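Local coordinates for amorpha-4,11-diene synthase (Artemisia annua, PDB 4GAX), which probably catalyses the cyclisation of farnesyl diphosphate to a sesquiterpene, as an engineered variant of a plant alpha-bisabolol synthase, at residues Arg509-Thr514 against Pro520-Val525; Glu99-Leu104 against Arg128-Phe133; Leu218-Ala223 against Ser292-Gln297; Thr374-Cys379 against Glu437-Ala442. All blocks are in the same frame, centred on the assembly; numbering follows the deposited sequence.

Contact 1 of 4, residues Arg509-Thr514 against Pro520-Val525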
# COMPACT_ATOMS: atom_id res chain seq x y z
N ARG A 509 12.00 9.82 1.59
CA ARG A 509 12.36 11.07 2.28
C ARG A 509 11.11 11.78 2.80
O ARG A 509 11.06 12.19 3.96
CB ARG A 509 13.16 11.99 1.37
CG ARG A 509 13.62 13.33 2.00
CD ARG A 509 14.00 14.33 0.90
NE ARG A 509 12.92 14.40 -0.09
CZ ARG A 509 13.08 14.31 -1.41
NH1 ARG A 509 14.29 14.18 -1.95
NH2 ARG A 509 12.01 14.37 -2.20
N GLU A 510 10.08 11.89 1.96
CA GLU A 510 8.86 12.58 2.39
C GLU A 510 8.20 11.81 3.55
O GLU A 510 7.65 12.41 4.46
CB GLU A 510 7.87 12.74 1.22
CG GLU A 510 8.41 13.56 0.06
CD GLU A 510 8.83 14.96 0.48
OE1 GLU A 510 8.11 15.60 1.29
OE2 GLU A 510 9.88 15.43 -0.01
N TYR A 511 8.26 10.49 3.51
CA TYR A 511 7.69 9.68 4.59
C TYR A 511 8.37 9.95 5.93
O TYR A 511 7.72 10.00 6.97
CB TYR A 511 7.80 8.20 4.23
CG TYR A 511 7.38 7.23 5.31
CD1 TYR A 511 6.04 6.91 5.51
CD2 TYR A 511 8.33 6.61 6.11
CE1 TYR A 511 5.65 5.99 6.51
CE2 TYR A 511 7.96 5.71 7.11
CZ TYR A 511 6.63 5.40 7.30
OH TYR A 511 6.28 4.47 8.28
N LEU A 512 9.70 10.11 5.89
CA LEU A 512 10.48 10.30 7.11
C LEU A 512 10.39 11.71 7.64
O LEU A 512 10.67 11.97 8.81
CB LEU A 512 11.95 9.94 6.84
CG LEU A 512 12.16 8.44 6.51
CD1 LEU A 512 13.54 8.22 5.88
CD2 LEU A 512 12.04 7.60 7.77
N ILE A 513 9.98 12.63 6.76
CA ILE A 513 9.96 14.06 7.08
C ILE A 513 8.55 14.56 7.40
O ILE A 513 8.36 15.66 7.94
CB ILE A 513 10.56 14.83 5.87
CG1 ILE A 513 11.70 15.72 6.33
CG2 ILE A 513 9.50 15.55 5.03
CD1 ILE A 513 12.83 14.92 6.85
N THR A 514 7.53 13.77 7.08
CA THR A 514 6.16 14.24 7.29
C THR A 514 5.61 13.90 8.68
O THR A 514 5.42 12.73 9.02
CB THR A 514 5.22 13.71 6.19
OG1 THR A 514 5.78 14.02 4.90
CG2 THR A 514 3.85 14.37 6.31
N PRO A 520 -1.01 6.86 11.74
CA PRO A 520 -1.74 5.75 11.10
C PRO A 520 -2.24 6.13 9.72
O PRO A 520 -2.45 5.23 8.88
CB PRO A 520 -2.92 5.49 12.06
CG PRO A 520 -2.46 6.02 13.38
CD PRO A 520 -1.61 7.23 13.05
N LEU A 521 -2.42 7.42 9.46
CA LEU A 521 -2.82 7.88 8.13
C LEU A 521 -1.61 7.92 7.19
O LEU A 521 -1.73 7.67 5.98
CB LEU A 521 -3.46 9.27 8.21
CG LEU A 521 -4.88 9.29 8.79
CD1 LEU A 521 -5.32 10.73 9.02
CD2 LEU A 521 -5.84 8.58 7.85
N LEU A 522 -0.45 8.23 7.76
CA LEU A 522 0.78 8.27 6.96
C LEU A 522 1.08 6.85 6.51
O LEU A 522 1.48 6.63 5.34
CB LEU A 522 1.94 8.86 7.77
CG LEU A 522 3.28 8.90 7.04
CD1 LEU A 522 3.14 9.71 5.77
CD2 LEU A 522 4.38 9.47 7.93
N VAL A 523 0.88 5.89 7.42
CA VAL A 523 1.11 4.48 7.13
C VAL A 523 0.16 4.06 6.00
O VAL A 523 0.57 3.35 5.08
CB VAL A 523 0.91 3.59 8.39
CG1 VAL A 523 0.80 2.09 8.03
CG2 VAL A 523 2.04 3.83 9.40
N ALA A 524 -1.08 4.52 6.06
CA ALA A 524 -2.06 4.23 5.00
C ALA A 524 -1.58 4.78 3.67
O ALA A 524 -1.67 4.10 2.65
CB ALA A 524 -3.44 4.84 5.34
N VAL A 525 -1.09 6.02 3.67
CA VAL A 525 -0.59 6.63 2.45
C VAL A 525 0.57 5.80 1.89
O VAL A 525 0.59 5.52 0.70
CB VAL A 525 -0.12 8.09 2.66
CG1 VAL A 525 0.63 8.59 1.41
CG2 VAL A 525 -1.33 9.01 2.97
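Leu522 reaches from helix 519-535 into the angle between the Tyr511 ring and the carbonyls of Tyr511 and Thr514, at and just beyond the end of helix 489-513. Its CB points toward residues 509-514, and CG leaves it opposite the backbone N (chi1 178°), which carries the branched end straight into the contact. CG comes against one side of the tyrosine, with Leu522 CG 3.7 Å from Tyr511 CD1 and almost equally near CE1; the approach is oblique to the ring. Both methyls stay beside the ring, Leu522 CD1 lying 4.0 Å from Tyr511 CD1. CD2 also reaches the backbone: Leu522 CD2 lies 3.5 Å from Tyr511 O and 3.6 Å from Thr514 O, so a methyl sits against two carbonyl oxygens where Thr514 leaves the helical path. Tyr511 also swings its CG opposite the backbone N (chi1 174°), and its hydroxyl runs past Val523, with Tyr511 OH 4.4 Å from Val523 CG2. That hydroxyl is hydrogen-bonded to Lys129 O and to Arg519 NH1, and Trp215 meets the ring at a steep angle, so the tyrosine is fixed at its tip as well as along its flank. Cutting this leucine back to an alanine is likely to leave a gap beside the Tyr511 ring and strip the methyl packing from the two carbonyls. Five residues separate the segments, a helix-loop-helix connection in which a leucine from the second helix packs against the end of the first, within the all-helical fold of class I terpene synthases.

Contact 2 of 4, residues Glu99-Leu104 against Arg128-Phe133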
# COMPACT_ATOMS: atom_id res chain seq x y z
N GLU A 99 2.62 -1.80 22.73
CA GLU A 99 3.86 -2.40 23.23
C GLU A 99 5.02 -2.12 22.27
O GLU A 99 6.12 -1.78 22.70
CB GLU A 99 3.71 -3.91 23.45
CG GLU A 99 2.80 -4.28 24.60
CD GLU A 99 1.32 -4.31 24.23
OE1 GLU A 99 0.96 -3.92 23.10
OE2 GLU A 99 0.51 -4.72 25.09
N ILE A 100 4.75 -2.24 20.97
CA ILE A 100 5.77 -2.00 19.95
C ILE A 100 6.11 -0.51 19.83
O ILE A 100 7.29 -0.15 19.78
CB ILE A 100 5.32 -2.55 18.59
CG1 ILE A 100 5.29 -4.08 18.64
CG2 ILE A 100 6.25 -2.09 17.48
CD1 ILE A 100 4.76 -4.69 17.34
N ASP A 101 5.10 0.35 19.75
CA ASP A 101 5.38 1.79 19.72
C ASP A 101 6.18 2.21 20.93
O ASP A 101 7.17 2.93 20.81
CB ASP A 101 4.08 2.61 19.63
CG ASP A 101 3.35 2.37 18.31
OD1 ASP A 101 3.97 1.80 17.37
OD2 ASP A 101 2.16 2.73 18.21
N HIS A 102 5.79 1.72 22.11
CA HIS A 102 6.52 2.08 23.32
C HIS A 102 7.97 1.55 23.32
O HIS A 102 8.89 2.25 23.74
CB HIS A 102 5.77 1.60 24.56
CG HIS A 102 6.51 1.82 25.83
ND1 HIS A 102 7.25 0.83 26.45
CD2 HIS A 102 6.63 2.91 26.62
CE1 HIS A 102 7.79 1.30 27.55
NE2 HIS A 102 7.44 2.57 27.68
N ALA A 103 8.15 0.33 22.85
CA ALA A 103 9.47 -0.30 22.76
C ALA A 103 10.40 0.48 21.84
O ALA A 103 11.51 0.81 22.22
CB ALA A 103 9.33 -1.75 22.26
N LEU A 104 9.93 0.76 20.62
CA LEU A 104 10.73 1.50 19.65
C LEU A 104 11.01 2.93 20.11
O LEU A 104 12.09 3.47 19.86
CB LEU A 104 10.08 1.49 18.27
CG LEU A 104 9.96 0.08 17.66
CD1 LEU A 104 9.33 0.17 16.27
CD2 LEU A 104 11.32 -0.61 17.58
N ARG A 128 13.48 3.67 10.95
CA ARG A 128 12.95 4.47 9.83
C ARG A 128 11.51 4.08 9.51
O ARG A 128 10.70 4.94 9.18
CB ARG A 128 13.84 4.35 8.58
CG ARG A 128 15.12 5.19 8.70
CD ARG A 128 15.73 5.54 7.33
NE ARG A 128 16.85 6.49 7.51
CZ ARG A 128 17.60 6.93 6.51
NH1 ARG A 128 17.34 6.54 5.27
NH2 ARG A 128 18.63 7.75 6.75
N LYS A 129 11.19 2.80 9.59
CA LYS A 129 9.81 2.35 9.39
C LYS A 129 8.89 3.02 10.42
O LYS A 129 7.73 3.33 10.12
CB LYS A 129 9.73 0.83 9.49
CG LYS A 129 8.32 0.21 9.39
CD LYS A 129 8.40 -1.33 9.37
CE LYS A 129 7.01 -1.99 9.43
NZ LYS A 129 5.96 -1.15 8.80
N GLN A 130 9.41 3.26 11.62
CA GLN A 130 8.64 3.87 12.70
C GLN A 130 8.55 5.39 12.50
O GLN A 130 7.81 6.09 13.21
CB GLN A 130 9.26 3.50 14.05
CG GLN A 130 8.43 3.83 15.29
CD GLN A 130 7.17 3.00 15.42
OE1 GLN A 130 6.93 2.08 14.63
NE2 GLN A 130 6.35 3.34 16.41
N GLY A 131 9.28 5.90 11.52
CA GLY A 131 9.24 7.33 11.25
C GLY A 131 10.42 8.09 11.83
O GLY A 131 10.47 9.32 11.72
N TYR A 132 11.36 7.39 12.48
CA TYR A 132 12.53 8.09 13.03
C TYR A 132 13.62 8.19 11.97
O TYR A 132 14.15 7.17 11.52
CB TYR A 132 13.11 7.36 14.25
CG TYR A 132 12.16 7.21 15.41
CD1 TYR A 132 11.76 5.95 15.85
CD2 TYR A 132 11.68 8.32 16.09
CE1 TYR A 132 10.88 5.81 16.93
CE2 TYR A 132 10.80 8.19 17.16
CZ TYR A 132 10.41 6.93 17.58
OH TYR A 132 9.55 6.80 18.65
N PHE A 133 13.95 9.42 11.56
CA PHE A 133 14.91 9.65 10.48
C PHE A 133 16.35 9.48 11.01
O PHE A 133 17.17 10.40 10.99
CB PHE A 133 14.71 11.06 9.90
CG PHE A 133 15.25 11.24 8.50
CD1 PHE A 133 14.80 12.30 7.71
CD2 PHE A 133 16.22 10.39 7.98
CE1 PHE A 133 15.29 12.50 6.43
CE2 PHE A 133 16.73 10.59 6.69
CZ PHE A 133 16.26 11.65 5.92
O HOH W 1 7.49 4.69 18.55
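Gln130 meets Asp101 because its CG stands trans to the backbone N (chi1 -168°) and the chain then bends at chi2, turning the amide toward helix 97-111, while Asp101 sets its carboxylate opposite its own carbonyl carbon. The resulting hydrogen bond is nearly straight: Gln130 NE2 to Asp101 OD1, 3.0 Å and 163° at the hydrogen. The oxygen lies close to the amide plane, but the nitrogen comes from above the carboxylate, the two planes standing 51° apart. Just after Gln130, Gly131 takes positive phi in a Schellman motif that turns the chain inside the helical N-terminal domain of this plant terpene synthase. Leu104 supports the glutamine from the other helix, its CD1 packing on both amide and methylenes: Leu104 CD1 is 3.5 Å from Gln130 OE1 and 3.9 Å from Gln130 CG. One water links three groups, at 2.8 Å from Gln130 NE2, 2.9 Å from Asp101 O, to which it donates, and 3.0 Å from Tyr132 OH. A leucine here would probably leave both Asp101 OD1 and this water without the amide donor. Tyr132, stacked on Tyr108, passes Leu104 O obliquely with CE1.

Contact 3 of 4, residues Leu218-Ala223 against Ser292-Gln297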
# COMPACT_ATOMS: atom_id res chain seq x y z
N LEU A 218 3.53 -5.11 0.61
CA LEU A 218 2.46 -4.76 1.54
C LEU A 218 2.55 -5.72 2.74
O LEU A 218 2.77 -6.91 2.55
CB LEU A 218 1.11 -4.95 0.84
CG LEU A 218 0.49 -3.74 0.15
CD1 LEU A 218 1.40 -2.52 0.15
CD2 LEU A 218 0.05 -4.10 -1.26
N PRO A 219 2.34 -5.20 3.96
CA PRO A 219 2.50 -6.03 5.17
C PRO A 219 1.65 -7.29 5.21
O PRO A 219 2.15 -8.30 5.70
CB PRO A 219 2.11 -5.08 6.32
CG PRO A 219 1.60 -3.80 5.67
CD PRO A 219 2.15 -3.77 4.27
N ARG A 220 0.41 -7.27 4.72
CA ARG A 220 -0.41 -8.49 4.74
C ARG A 220 0.12 -9.53 3.76
O ARG A 220 0.03 -10.76 3.99
CB ARG A 220 -1.88 -8.17 4.42
CG ARG A 220 -2.85 -9.35 4.60
CD ARG A 220 -2.91 -9.81 6.05
NE ARG A 220 -4.00 -10.78 6.24
CZ ARG A 220 -4.27 -11.41 7.38
NH1 ARG A 220 -3.51 -11.21 8.46
NH2 ARG A 220 -5.29 -12.26 7.43
N ILE A 221 0.69 -9.07 2.65
CA ILE A 221 1.28 -10.00 1.69
C ILE A 221 2.58 -10.57 2.27
O ILE A 221 2.90 -11.74 2.05
CB ILE A 221 1.56 -9.31 0.33
CG1 ILE A 221 0.24 -8.86 -0.30
CG2 ILE A 221 2.29 -10.24 -0.62
CD1 ILE A 221 0.43 -8.04 -1.61
N GLU A 222 3.35 -9.76 2.99
CA GLU A 222 4.55 -10.30 3.66
C GLU A 222 4.18 -11.39 4.66
O GLU A 222 4.83 -12.44 4.70
CB GLU A 222 5.35 -9.19 4.35
CG GLU A 222 6.45 -9.69 5.32
CD GLU A 222 7.62 -10.38 4.61
OE1 GLU A 222 7.70 -10.32 3.35
OE2 GLU A 222 8.48 -10.96 5.32
N ALA A 223 3.13 -11.17 5.43
CA ALA A 223 2.72 -12.14 6.44
C ALA A 223 2.41 -13.50 5.82
O ALA A 223 2.89 -14.53 6.32
CB ALA A 223 1.50 -11.62 7.24
N SER A 292 -4.55 -0.36 1.88
CA SER A 292 -4.36 0.87 2.67
C SER A 292 -4.05 0.52 4.12
O SER A 292 -3.00 0.91 4.65
CB SER A 292 -5.58 1.80 2.59
OG SER A 292 -6.74 1.16 3.11
N ARG A 293 -4.96 -0.20 4.75
CA ARG A 293 -4.74 -0.74 6.10
C ARG A 293 -5.47 -2.08 6.19
O ARG A 293 -6.65 -2.15 5.86
CB ARG A 293 -5.29 0.19 7.19
CG ARG A 293 -4.65 1.60 7.37
CD ARG A 293 -3.15 1.55 7.69
NE ARG A 293 -2.77 0.72 8.83
CZ ARG A 293 -2.25 1.18 9.98
NH1 ARG A 293 -2.09 2.48 10.16
NH2 ARG A 293 -1.89 0.34 10.95
N PHE A 294 -4.79 -3.13 6.62
CA PHE A 294 -5.44 -4.45 6.65
C PHE A 294 -5.97 -4.79 8.04
O PHE A 294 -6.70 -5.78 8.23
CB PHE A 294 -4.44 -5.55 6.24
CG PHE A 294 -3.39 -5.80 7.28
CD1 PHE A 294 -3.59 -6.75 8.29
CD2 PHE A 294 -2.21 -5.06 7.30
CE1 PHE A 294 -2.63 -6.96 9.28
CE2 PHE A 294 -1.24 -5.26 8.29
CZ PHE A 294 -1.45 -6.22 9.28
N GLU A 295 -5.59 -4.00 9.03
CA GLU A 295 -5.85 -4.34 10.43
C GLU A 295 -7.34 -4.28 10.79
O GLU A 295 -8.11 -3.52 10.18
CB GLU A 295 -5.02 -3.44 11.35
CG GLU A 295 -3.51 -3.61 11.13
CD GLU A 295 -2.95 -2.64 10.09
OE1 GLU A 295 -3.72 -2.10 9.26
OE2 GLU A 295 -1.73 -2.39 10.11
N PRO A 296 -7.74 -5.09 11.79
CA PRO A 296 -9.17 -5.23 12.11
C PRO A 296 -9.80 -3.91 12.50
O PRO A 296 -10.96 -3.71 12.20
CB PRO A 296 -9.18 -6.21 13.29
CG PRO A 296 -7.77 -6.29 13.77
CD PRO A 296 -6.90 -5.98 12.60
N GLN A 297 -9.04 -3.01 13.12
CA GLN A 297 -9.55 -1.73 13.59
C GLN A 297 -10.08 -0.87 12.42
O GLN A 297 -10.91 0.01 12.62
CB GLN A 297 -8.44 -0.97 14.34
CG GLN A 297 -7.87 -1.70 15.59
CD GLN A 297 -7.02 -2.94 15.28
OE1 GLN A 297 -6.59 -3.15 14.15
NE2 GLN A 297 -6.79 -3.77 16.29
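Arg220 and Phe294 bring the two backbones to 6.7 Å between their CA atoms, where the first turn of helix 219-232 faces the loop joining helices 282-292 and 299-322. This is interior packing of the all-helical class I terpene synthase fold, with Leu218 at the N-cap position and Pro219 opening the helix. The Phe294 ring, its CG lying between the backbone N and the carbonyl carbon (chi1 71°), rests against Pro219 and Arg220, both on one side of its plane. Its CE2 atom meets the proline, Phe294 CE2 standing 3.9 Å from Pro219 CB. The ring crosses the aliphatic part of the arginine at about a right angle: Arg220 CB is 4.0 Å from Phe294 CG, and Arg220 CD is 3.9 Å from Phe294 CD1. Beyond that methylene the guanidinium plane lies 20° from the ring plane, and its NH2 is hydrogen-bonded to Phe248 O on helix 238-269, which also packs Leu251 against Phe294. Glu295 CD lies 3.6 Å above the opposite face of Phe294, offset to the rim. Arg293 holds that carboxylate side-on with two nitrogens, one to each oxygen: Arg293 NE to Glu295 OE1 at 3.0 Å, and Arg293 NH2 to Glu295 OE2 at 2.9 Å from above the carboxylate plane.

Contact 4 of 4, residues Thr374-Cys379 against Glu437-Ala442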
# COMPACT_ATOMS: atom_id res chain seq x y z
N THR A 374 -18.92 16.92 10.73
CA THR A 374 -19.38 17.45 9.45
C THR A 374 -18.29 18.23 8.74
O THR A 374 -18.19 18.19 7.50
CB THR A 374 -20.64 18.30 9.66
OG1 THR A 374 -21.71 17.43 10.09
CG2 THR A 374 -21.06 19.02 8.39
N ASN A 375 -17.45 18.93 9.50
CA ASN A 375 -16.36 19.70 8.91
C ASN A 375 -15.36 18.80 8.21
O ASN A 375 -14.83 19.16 7.16
CB ASN A 375 -15.67 20.58 9.95
CG ASN A 375 -16.58 21.69 10.45
OD1 ASN A 375 -17.41 22.23 9.69
ND2 ASN A 375 -16.45 22.03 11.73
N ILE A 376 -15.10 17.63 8.78
CA ILE A 376 -14.25 16.64 8.14
C ILE A 376 -14.94 16.07 6.90
O ILE A 376 -14.30 15.86 5.87
CB ILE A 376 -13.81 15.54 9.15
CG1 ILE A 376 -12.56 16.00 9.89
CG2 ILE A 376 -13.54 14.20 8.45
CD1 ILE A 376 -12.64 15.81 11.39
N PHE A 377 -16.25 15.86 6.97
CA PHE A 377 -16.93 15.41 5.75
C PHE A 377 -16.82 16.45 4.64
O PHE A 377 -16.54 16.12 3.48
CB PHE A 377 -18.40 15.04 5.98
CG PHE A 377 -19.12 14.70 4.70
CD1 PHE A 377 -18.97 13.44 4.13
CD2 PHE A 377 -19.88 15.65 4.04
CE1 PHE A 377 -19.60 13.13 2.93
CE2 PHE A 377 -20.51 15.35 2.84
CZ PHE A 377 -20.36 14.08 2.28
N ASN A 378 -17.05 17.72 4.99
CA ASN A 378 -17.08 18.77 3.98
C ASN A 378 -15.70 18.99 3.37
O ASN A 378 -15.59 19.29 2.19
CB ASN A 378 -17.64 20.08 4.56
CG ASN A 378 -19.13 20.01 4.80
OD1 ASN A 378 -19.87 19.34 4.07
ND2 ASN A 378 -19.60 20.72 5.82
N CYS A 379 -14.66 18.83 4.18
CA CYS A 379 -13.30 18.88 3.64
C CYS A 379 -13.10 17.76 2.63
O CYS A 379 -12.63 18.01 1.51
CB CYS A 379 -12.26 18.80 4.76
SG CYS A 379 -12.15 20.33 5.75
N GLU A 437 -5.26 19.75 10.82
CA GLU A 437 -3.90 19.84 10.28
C GLU A 437 -3.66 18.82 9.18
O GLU A 437 -2.93 19.08 8.23
CB GLU A 437 -2.85 19.67 11.38
CG GLU A 437 -2.73 20.87 12.33
CD GLU A 437 -3.98 21.10 13.17
OE1 GLU A 437 -4.69 20.12 13.46
OE2 GLU A 437 -4.26 22.27 13.52
N ALA A 438 -4.27 17.64 9.31
CA ALA A 438 -4.08 16.61 8.32
C ALA A 438 -4.69 17.07 7.01
O ALA A 438 -4.10 16.88 5.94
CB ALA A 438 -4.70 15.31 8.77
N PHE A 439 -5.86 17.70 7.09
CA PHE A 439 -6.50 18.22 5.89
C PHE A 439 -5.74 19.40 5.30
O PHE A 439 -5.66 19.53 4.08
CB PHE A 439 -7.95 18.60 6.15
CG PHE A 439 -8.92 17.51 5.80
CD1 PHE A 439 -9.15 17.18 4.47
CD2 PHE A 439 -9.60 16.82 6.78
CE1 PHE A 439 -10.04 16.18 4.13
CE2 PHE A 439 -10.49 15.82 6.45
CZ PHE A 439 -10.71 15.50 5.12
N GLU A 440 -5.20 20.25 6.16
CA GLU A 440 -4.34 21.33 5.70
C GLU A 440 -3.17 20.74 4.90
O GLU A 440 -2.82 21.23 3.83
CB GLU A 440 -3.82 22.16 6.88
CG GLU A 440 -4.88 22.96 7.60
CD GLU A 440 -4.37 23.58 8.89
OE1 GLU A 440 -3.19 23.33 9.25
OE2 GLU A 440 -5.14 24.32 9.55
N TRP A 441 -2.58 19.68 5.44
CA TRP A 441 -1.51 18.98 4.73
C TRP A 441 -1.99 18.54 3.34
O TRP A 441 -1.38 18.85 2.32
CB TRP A 441 -1.04 17.77 5.53
CG TRP A 441 0.08 17.05 4.84
CD1 TRP A 441 1.39 17.44 4.79
CD2 TRP A 441 -0.02 15.84 4.10
NE1 TRP A 441 2.12 16.53 4.06
CE2 TRP A 441 1.28 15.54 3.63
CE3 TRP A 441 -1.07 14.97 3.79
CZ2 TRP A 441 1.55 14.41 2.86
CZ3 TRP A 441 -0.80 13.84 3.03
CH2 TRP A 441 0.50 13.57 2.58
N ALA A 442 -3.11 17.82 3.33
CA ALA A 442 -3.75 17.34 2.10
C ALA A 442 -3.96 18.43 1.05
O ALA A 442 -3.72 18.20 -0.14
CB ALA A 442 -5.07 16.65 2.42
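Cys379 and Phe439 form a cysteine sulfur-aromatic contact with a CH-pi component, joining helix 374-399 to the short helix 436-443 within the metal-binding domain of the terpene synthase. Phe439 projects from its helix so that one face of the ring is turned to the cysteine. Cys379 CB sits over the middle of that face, 3.4 Å from the centroid of the Phe439 ring and 9° off its normal. No ring carbon is singled out: Phe439 CE1 and CD1 are both 3.5 Å from Cys379 CB, and the others are only slightly farther. The sulfur rises beyond CB on the same face, Cys379 SG being 4.5 Å from the centroid of the Phe439 ring and 17° off the normal. This follows from the first torsion, which sets SG opposite the carbonyl carbon (chi1 -72°) and makes the methylene the nearer group. One turn earlier, Ile376 meets the CE2 and CZ end of the ring. Its CG1 and CG2 branches both approach, Ile376 CG2 lying 4.0 Å from Phe439 CE2, while Ile376 O is 3.7 Å from Phe439 CZ and oblique to the ring. Tyr427 of helix 419-429 meets Phe439 edge-to-face, and Phe383 adds a further neighbour from helix 374-399. An aromatic ring covered on one face by a cysteine and met at its CE2 and CZ end by an isoleucine thus packs helices 374-399 and 436-443 together in the all-helical class I terpene synthase fold.

In the fold
Contacts 1 and 3 are buried, their centres about 12 and 9 Å from the centre of the chain; contacts 2 and 4 are partly buried and lie farther out, at about 19 and 22 Å. Contacts 1, 3 and 4 meet across their segments by packing, whereas contact 2 uses a hydrogen bond and a shared water. No two contacts join the same pair of helices, but contact 1 touches the other three: Leu512 of helix 489-513 packs on Arg128 of contact 2, Pro520 O of helix 519-535 receives Arg293 NH1 of contact 3, and Thr514 packs on Trp441 of contact 4. Contact 2 lies in the N-terminal domain, contact 4 in the metal-binding domain.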